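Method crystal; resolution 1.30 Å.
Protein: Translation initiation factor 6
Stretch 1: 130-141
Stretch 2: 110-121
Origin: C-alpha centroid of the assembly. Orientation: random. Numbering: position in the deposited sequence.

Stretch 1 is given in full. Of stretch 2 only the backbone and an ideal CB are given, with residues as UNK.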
ATOM      1  N   ASP A 130      -5.445  12.302 -13.343  1.00  8.11           N
ATOM      2  CA  ASP A 130      -6.467  11.738 -12.449  1.00  8.87           C
ATOM      3  C   ASP A 130      -5.887  11.322 -11.093  1.00  8.57           C
ATOM      4  O   ASP A 130      -6.510  11.460 -10.045  1.00  9.29           O
ATOM      5  CB  ASP A 130      -7.042  10.488 -13.132  1.00 11.74           C
ATOM      6  CG  ASP A 130      -8.036  10.748 -14.218  1.00 14.98           C
ATOM      7  OD1 ASP A 130      -8.554  11.892 -14.372  1.00 17.11           O
ATOM      8  OD2 ASP A 130      -8.361   9.758 -14.949  1.00 18.68           O
ATOM      9  N   ILE A 131      -4.685  10.740 -11.143  1.00  7.87           N
ATOM     10  CA  ILE A 131      -4.012  10.244  -9.938  1.00  7.45           C
ATOM     11  C   ILE A 131      -3.586  11.439  -9.123  1.00  7.95           C
ATOM     12  O   ILE A 131      -3.803  11.496  -7.906  1.00  9.21           O
ATOM     13  CB  ILE A 131      -2.861   9.330 -10.324  1.00  7.13           C
ATOM     14  CG1 ILE A 131      -3.412   8.045 -10.968  1.00  8.50           C
ATOM     15  CG2 ILE A 131      -1.978   8.956  -9.152  1.00  8.72           C
ATOM     16  CD1 ILE A 131      -2.279   7.224 -11.645  1.00  9.50           C
ATOM     17  N   GLU A 132      -2.992  12.471  -9.749  1.00  9.21           N
ATOM     18  CA  GLU A 132      -2.631  13.679  -8.998  1.00 10.84           C
ATOM     19  C   GLU A 132      -3.805  14.344  -8.324  1.00 10.25           C
ATOM     20  O   GLU A 132      -3.719  14.791  -7.175  1.00 11.13           O
ATOM     21  CB  GLU A 132      -2.067  14.736  -9.989  1.00 13.32           C
ATOM     22  CG  GLU A 132      -0.682  14.478 -10.485  1.00 16.11           C
ATOM     23  CD  GLU A 132      -0.290  15.286 -11.709  1.00 15.24           C
ATOM     24  OE1 GLU A 132      -1.121  15.827 -12.518  1.00 19.66           O
ATOM     25  OE2 GLU A 132       0.927  15.384 -11.887  1.00 18.34           O
ATOM     26  N   ASP A 133      -4.918  14.445  -9.055  1.00 10.39           N
ATOM     27  CA  ASP A 133      -6.082  15.156  -8.503  1.00 10.78           C
ATOM     28  C   ASP A 133      -6.696  14.398  -7.343  1.00  9.66           C
ATOM     29  O   ASP A 133      -7.207  15.076  -6.414  1.00 12.10           O
ATOM     30  CB  ASP A 133      -7.100  15.414  -9.610  1.00 15.31           C
ATOM     31  CG  ASP A 133      -6.625  16.503 -10.596  1.00 19.40           C
ATOM     32  OD1 ASP A 133      -5.567  17.141 -10.359  1.00 26.20           O
ATOM     33  OD2 ASP A 133      -7.315  16.677 -11.600  1.00 28.88           O
ATOM     34  N   SER A 134      -6.672  13.066  -7.350  1.00  8.45           N
ATOM     35  CA  SER A 134      -7.268  12.286  -6.297  1.00  8.06           C
ATOM     36  C   SER A 134      -6.330  12.189  -5.091  1.00  6.71           C
ATOM     37  O   SER A 134      -6.735  12.453  -3.964  1.00  7.83           O
ATOM     38  CB  SER A 134      -7.622  10.865  -6.788  1.00  8.29           C
ATOM     39  OG  SER A 134      -7.952  10.067  -5.647  1.00  9.81           O
ATOM     40  N   LEU A 135      -5.076  11.794  -5.347  1.00  7.13           N
ATOM     41  CA  LEU A 135      -4.127  11.625  -4.229  1.00  7.26           C
ATOM     42  C   LEU A 135      -3.645  12.972  -3.690  1.00  7.47           C
ATOM     43  O   LEU A 135      -3.160  13.027  -2.550  1.00  7.13           O
ATOM     44  CB  LEU A 135      -2.954  10.778  -4.667  1.00  6.52           C
ATOM     45  CG  LEU A 135      -3.298   9.337  -5.074  1.00  7.10           C
ATOM     46  CD1 LEU A 135      -1.999   8.609  -5.422  1.00  9.38           C
ATOM     47  CD2 LEU A 135      -4.059   8.591  -3.996  1.00 10.81           C
ATOM     48  N   ASN A 136      -3.737  14.052  -4.499  1.00  7.29           N
ATOM     49  CA  ASN A 136      -3.411  15.392  -4.049  1.00  7.20           C
ATOM     50  C   ASN A 136      -1.976  15.490  -3.595  1.00  7.49           C
ATOM     51  O   ASN A 136      -1.669  16.175  -2.602  1.00 10.04           O
ATOM     52  CB  ASN A 136      -4.373  15.877  -2.936  1.00  8.12           C
ATOM     53  CG  ASN A 136      -4.245  17.358  -2.639  1.00  9.12           C
ATOM     54  OD1 ASN A 136      -4.360  17.781  -1.468  1.00 14.02           O
ATOM     55  ND2 ASN A 136      -4.060  18.115  -3.678  1.00 13.00           N
ATOM     56  N   VAL A 137      -1.059  14.854  -4.319  1.00  6.98           N
ATOM     57  CA  VAL A 137       0.369  14.922  -4.068  1.00  8.36           C
ATOM     58  C   VAL A 137       1.123  15.007  -5.406  1.00  8.10           C
ATOM     59  O   VAL A 137       0.557  14.739  -6.464  1.00  8.52           O
ATOM     60  CB  VAL A 137       0.904  13.713  -3.296  1.00  8.64           C
ATOM     61  CG1 VAL A 137       0.313  13.606  -1.885  1.00  9.38           C
ATOM     62  CG2 VAL A 137       0.625  12.421  -4.068  1.00  9.60           C
ATOM     63  N   GLU A 138       2.390  15.368  -5.293  1.00  8.67           N
ATOM     64  CA  GLU A 138       3.258  15.295  -6.457  1.00  9.04           C
ATOM     65  C   GLU A 138       3.286  13.876  -6.977  1.00  7.44           C
ATOM     66  O   GLU A 138       3.527  12.960  -6.146  1.00  8.61           O
ATOM     67  CB  GLU A 138       4.671  15.718  -6.019  1.00 10.89           C
ATOM     68  CG  GLU A 138       5.676  15.502  -7.182  1.00 16.03           C
ATOM     69  CD  GLU A 138       7.116  15.594  -6.779  1.00 16.52           C
ATOM     70  OE1 GLU A 138       7.460  15.838  -5.595  1.00 16.72           O
ATOM     71  OE2 GLU A 138       8.017  15.483  -7.647  1.00 18.90           O
ATOM     72  N   VAL A 139       3.124  13.679  -8.275  1.00  7.87           N
ATOM     73  CA  VAL A 139       3.214  12.345  -8.908  1.00  7.94           C
ATOM     74  C   VAL A 139       4.345  12.335  -9.904  1.00  8.43           C
ATOM     75  O   VAL A 139       4.474  13.272 -10.702  1.00 10.74           O
ATOM     76  CB  VAL A 139       1.884  12.005  -9.628  1.00  8.30           C
ATOM     77  CG1 VAL A 139       2.014  10.697 -10.408  1.00 12.40           C
ATOM     78  CG2 VAL A 139       0.756  11.907  -8.586  1.00 10.78           C
ATOM     79  N   GLU A 140       5.209  11.323  -9.843  1.00  7.28           N
ATOM     80  CA  GLU A 140       6.233  11.126 -10.863  1.00  7.70           C
ATOM     81  C   GLU A 140       6.087   9.726 -11.453  1.00  7.85           C
ATOM     82  O   GLU A 140       5.570   8.802 -10.790  1.00  9.38           O
ATOM     83  CB  GLU A 140       7.649  11.249 -10.255  1.00 11.07           C
ATOM     84  CG  GLU A 140       7.891  12.618  -9.637  1.00 14.19           C
ATOM     85  CD  GLU A 140       7.756  13.759 -10.615  1.00 20.90           C
ATOM     86  OE1 GLU A 140       7.860  13.557 -11.853  1.00 24.02           O
ATOM     87  OE2 GLU A 140       7.556  14.922 -10.182  1.00 22.05           O
ATOM     88  N   ILE A 141       6.543   9.551 -12.686  1.00  7.91           N
ATOM     89  CA  ILE A 141       6.495   8.262 -13.367  1.00  6.66           C
ATOM     90  C   ILE A 141       7.838   7.595 -13.197  1.00  7.67           C
ATOM     91  O   ILE A 141       8.896   8.260 -13.343  1.00 10.37           O
ATOM     92  CB  ILE A 141       6.156   8.502 -14.857  1.00  9.25           C
ATOM     93  CG1 ILE A 141       4.717   9.021 -15.045  1.00 11.31           C
ATOM     94  CG2 ILE A 141       6.468   7.255 -15.646  1.00 11.84           C
ATOM     95  CD1 ILE A 141       4.441   9.707 -16.376  1.00 15.16           C
ATOM     96  N   UNK A 110       0.819  -0.964  -9.275  1.00  6.68           N
ATOM     97  CA  UNK A 110       1.368   0.025 -10.228  1.00  6.68           C
ATOM     98  C   UNK A 110       1.630   1.408  -9.637  1.00  6.26           C
ATOM     99  O   UNK A 110       2.198   2.279 -10.315  1.00  7.29           O
ATOM    100  CB  UNK A 110       0.407   0.177 -11.408  1.00  6.68           C
ATOM    101  N   UNK A 111       1.193   1.644  -8.398  1.00  6.72           N
ATOM    102  CA  UNK A 111       1.274   2.969  -7.779  1.00  6.38           C
ATOM    103  C   UNK A 111       1.792   2.813  -6.352  1.00  6.84           C
ATOM    104  O   UNK A 111       1.364   1.880  -5.629  1.00  8.15           O
ATOM    105  CB  UNK A 111      -0.086   3.670  -7.791  1.00  6.38           C
ATOM    106  N   UNK A 112       2.636   3.733  -5.952  1.00  6.62           N
ATOM    107  CA  UNK A 112       3.225   3.742  -4.619  1.00  6.35           C
ATOM    108  C   UNK A 112       3.061   5.148  -4.049  1.00  6.06           C
ATOM    109  O   UNK A 112       3.639   6.062  -4.635  1.00  8.19           O
ATOM    110  CB  UNK A 112       4.696   3.322  -4.652  1.00  6.35           C
ATOM    111  N   UNK A 113       2.321   5.341  -2.969  1.00  6.39           N
ATOM    112  CA  UNK A 113       2.013   6.689  -2.494  1.00  5.86           C
ATOM    113  C   UNK A 113       2.060   6.781  -0.992  1.00  6.04           C
ATOM    114  O   UNK A 113       1.659   5.850  -0.281  1.00  6.97           O
ATOM    115  CB  UNK A 113       0.635   7.130  -2.991  1.00  5.86           C
ATOM    116  N   UNK A 114       2.491   7.962  -0.517  1.00  6.64           N
ATOM    117  CA  UNK A 114       2.183   8.318   0.871  1.00  5.64           C
ATOM    118  C   UNK A 114       1.345   9.602   0.813  1.00  5.80           C
ATOM    119  O   UNK A 114       0.697   9.876  -0.231  1.00  6.39           O
ATOM    120  CB  UNK A 114       3.451   8.505   1.707  1.00  5.64           C
ATOM    121  N   UNK A 115       1.324  10.427   1.856  1.00  6.17           N
ATOM    122  CA  UNK A 115       0.523  11.656   1.848  1.00  6.44           C
ATOM    123  C   UNK A 115       1.306  12.845   1.302  1.00  6.94           C
ATOM    124  O   UNK A 115       0.747  13.953   1.371  1.00  7.80           O
ATOM    125  CB  UNK A 115       0.028  11.971   3.261  1.00  6.44           C
ATOM    126  N   UNK A 116       2.516  12.619   0.791  1.00  6.88           N
ATOM    127  CA  UNK A 116       3.401  13.670   0.315  1.00  7.29           C
ATOM    128  C   UNK A 116       3.874  13.453  -1.112  1.00  7.85           C
ATOM    129  O   UNK A 116       4.302  14.452  -1.721  1.00  9.08           O
ATOM    130  CB  UNK A 116       4.613  13.782   1.242  1.00  7.29           C
ATOM    131  N   UNK A 117       3.796  12.235  -1.678  1.00  7.22           N
ATOM    132  CA  UNK A 117       4.299  12.006  -3.060  1.00  7.02           C
ATOM    133  C   UNK A 117       3.856  10.608  -3.506  1.00  6.19           C
ATOM    134  O   UNK A 117       3.537   9.743  -2.678  1.00  7.16           O
ATOM    135  CB  UNK A 117       5.822  12.138  -3.132  1.00  7.02           C
ATOM    136  N   UNK A 118       3.880  10.455  -4.816  1.00  6.86           N
ATOM    137  CA  UNK A 118       3.503   9.164  -5.420  1.00  6.80           C
ATOM    138  C   UNK A 118       4.359   8.889  -6.631  1.00  6.64           C
ATOM    139  O   UNK A 118       4.719   9.807  -7.397  1.00  7.38           O
ATOM    140  CB  UNK A 118       2.024   9.147  -5.810  1.00  6.80           C
ATOM    141  N   UNK A 119       4.655   7.591  -6.804  1.00  6.44           N
ATOM    142  CA  UNK A 119       5.356   7.086  -7.975  1.00  5.96           C
ATOM    143  C   UNK A 119       4.379   6.163  -8.723  1.00  5.83           C
ATOM    144  O   UNK A 119       3.681   5.352  -8.113  1.00  6.72           O
ATOM    145  CB  UNK A 119       6.642   6.354  -7.586  1.00  5.96           C
ATOM    146  N   UNK A 120       4.335   6.264 -10.064  1.00  7.27           N
ATOM    147  CA  UNK A 120       3.416   5.440 -10.846  1.00  6.42           C
ATOM    148  C   UNK A 120       4.185   4.811 -11.994  1.00  6.53           C
ATOM    149  O   UNK A 120       5.098   5.400 -12.604  1.00  7.58           O
ATOM    150  CB  UNK A 120       2.235   6.262 -11.366  1.00  6.42           C
ATOM    151  N   UNK A 121       3.735   3.583 -12.317  1.00  7.40           N
ATOM    152  CA  UNK A 121       4.277   2.885 -13.483  1.00  8.02           C
ATOM    153  C   UNK A 121       4.123   3.719 -14.738  1.00  7.10           C
ATOM    154  O   UNK A 121       3.083   4.372 -14.947  1.00  8.28           O
ATOM    155  CB  UNK A 121       3.588   1.531 -13.668  1.00  8.02           C
TER

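Stretch 1 runs from a helix, 130-135, through a short turn into a strand that ends the stretch at 141. Stretch 2 is a hairpin whose second strand, which runs to 120, lies parallel to it.

Position 110 is out of reach of stretch 1, and nothing there limits the choice. It is Leu110.

Position 111 points its CA-to-CB bond toward stretch 1. The nearest atom to the ideal CB of 111 is Ile131 CD1 at 5.7 Å, so there is room for a long side chain, and the methyls of Ile131 and Leu135 favour an apolar one. Ile, Leu, Val or Met would suit. The residue is Ile111. Its CD1 lies 3.8 Å from Ile131 CD1, and its CG2 lies 4.4 Å from Leu135 CD1.

Position 112 points away, so stretch 1 has no say. It is Leu112.

Position 113 points toward stretch 1 again, but here the ideal CB is already 3.9 Å from Leu135 CD1. A small or beta-branched residue fits: Ala, Ser, Thr or Val. It is Thr113. Its OG1 sits 3.6 Å from Leu135 CD1, and the carbonyl oxygens of 114 and 117 are both near that hydroxyl.

Positions 114 to 116 form the turn. Position 114 points away, and the backbone amides of 116 and 117 lie nearby, so a short acceptor such as Asn or Asp would suit. It is Asn114, with chi1 p. Its OD1 accepts from the backbone N of 116 at 2.8 Å and from the N of 117 at 2.9 Å, which ties the turn together.

Positions 115 and 116 also point away, and polar residues are natural in such a turn. They are Asp115 and Lys116. Their backbone matters more to stretch 1: Val137 CG1 packs 3.3 Å from Asp115 O. A water bridges Lys116 O and Glu138 N, at 2.8 and 2.9 Å.

Position 117 has phi/psi of -170/160, at the extended edge of the beta region. This is easiest for glycine but not exclusive to it, and stretch 1 does not exclude other residues. It is Gly117, whose CA makes a CA-H...O contact of 3.3 Å with Glu138 O.

Position 118 faces the helix side of the sheet. The ideal CB is 4.0 Å from Val137 CG2 and 4.1 Å from Leu135 CD1, so the space is tight. Ala suits best, with Ser or Gly possible. It is Ala118. Its CB meets Val137 CG2 at 3.9 Å and Val139 CG2 at 4.1 Å. Its N donates to Glu138 O, and its O accepts from Glu140 N, both at 2.9 Å.

Position 119 lies on the face that carries Glu138 and Glu140, which leaves the choice open. A polar, basic or apolar residue could lie along the stem of Glu140. It is Leu119, whose CD1 comes 4.3 Å from Glu140 CB.

Position 120 returns to the helix side, among Ile131, Val139 and Ile141. Ile, Val or Leu would suit. It is Ile120. Its CG2 packs 3.8 Å from Val139 CG1 and 4.0 Å from Ile131 CD1, while its CG1 meets Ile141 CG1 at 3.8 Å. Ile120 N donates to Glu140 O at 2.9 Å.

Position 121 points away and is little constrained. It is Ser121.

Stretch 2 110-121: LILTNDKGALIS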
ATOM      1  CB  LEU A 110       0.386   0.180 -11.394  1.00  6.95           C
ATOM      2  CG  LEU A 110       0.154  -1.071 -12.224  1.00  8.25           C
ATOM      3  CD1 LEU A 110      -1.050  -0.842 -13.121  1.00 11.84           C
ATOM      4  CD2 LEU A 110       1.382  -1.386 -13.055  1.00 11.74           C
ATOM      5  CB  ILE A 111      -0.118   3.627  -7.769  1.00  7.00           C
ATOM      6  CG1 ILE A 111      -0.646   3.790  -9.204  1.00  8.04           C
ATOM      7  CG2 ILE A 111      -0.099   4.955  -7.005  1.00  7.79           C
ATOM      8  CD1 ILE A 111      -2.121   4.209  -9.283  1.00  9.26           C
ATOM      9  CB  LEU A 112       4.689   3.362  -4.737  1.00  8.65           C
ATOM     10  CG  LEU A 112       5.555   3.324  -3.500  1.00  9.96           C
ATOM     11  CD1 LEU A 112       5.160   2.149  -2.607  1.00 11.75           C
ATOM     12  CD2 LEU A 112       7.020   3.186  -3.924  1.00 12.02           C
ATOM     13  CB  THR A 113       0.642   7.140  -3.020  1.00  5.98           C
ATOM     14  OG1 THR A 113       0.487   8.567  -2.807  1.00  6.84           O
ATOM     15  CG2 THR A 113      -0.552   6.415  -2.366  1.00  7.88           C
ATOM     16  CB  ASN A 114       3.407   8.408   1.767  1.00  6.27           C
ATOM     17  CG  ASN A 114       4.396   9.474   1.355  1.00  5.52           C
ATOM     18  OD1 ASN A 114       4.115  10.291   0.465  1.00  6.21           O
ATOM     19  ND2 ASN A 114       5.566   9.487   2.019  1.00  5.95           N
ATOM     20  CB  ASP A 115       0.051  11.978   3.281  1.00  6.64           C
ATOM     21  CG  ASP A 115      -0.911  10.919   3.779  1.00  7.26           C
ATOM     22  OD1 ASP A 115      -1.465  10.140   2.983  1.00  9.87           O
ATOM     23  OD2 ASP A 115      -1.109  10.791   5.007  1.00  7.43           O
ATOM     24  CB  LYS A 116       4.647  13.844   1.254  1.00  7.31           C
ATOM     25  CG  LYS A 116       4.197  14.281   2.657  1.00  8.30           C
ATOM     26  CD  LYS A 116       5.311  14.290   3.679  1.00  7.57           C
ATOM     27  CE  LYS A 116       5.619  12.899   4.193  1.00  8.21           C
ATOM     28  NZ  LYS A 116       6.727  12.937   5.202  1.00  7.42           N
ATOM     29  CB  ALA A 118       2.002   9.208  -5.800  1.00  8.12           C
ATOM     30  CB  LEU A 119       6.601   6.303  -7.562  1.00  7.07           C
ATOM     31  CG  LEU A 119       7.540   5.871  -8.682  1.00  7.76           C
ATOM     32  CD1 LEU A 119       8.241   7.081  -9.323  1.00  9.22           C
ATOM     33  CD2 LEU A 119       8.589   4.895  -8.139  1.00  8.48           C
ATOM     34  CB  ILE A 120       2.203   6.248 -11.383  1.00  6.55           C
ATOM     35  CG1 ILE A 120       2.582   7.232 -12.504  1.00  8.05           C
ATOM     36  CG2 ILE A 120       1.464   6.927 -10.242  1.00  7.71           C
ATOM     37  CD1 ILE A 120       1.395   7.932 -13.150  1.00  8.33           C
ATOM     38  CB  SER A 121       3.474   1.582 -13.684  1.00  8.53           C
ATOM     39  OG  SER A 121       3.813   1.016 -14.941  1.00 10.59           O
TER
HETATM   40  O   HOH W   1       3.255  16.732  -2.869  1.00 13.85           O
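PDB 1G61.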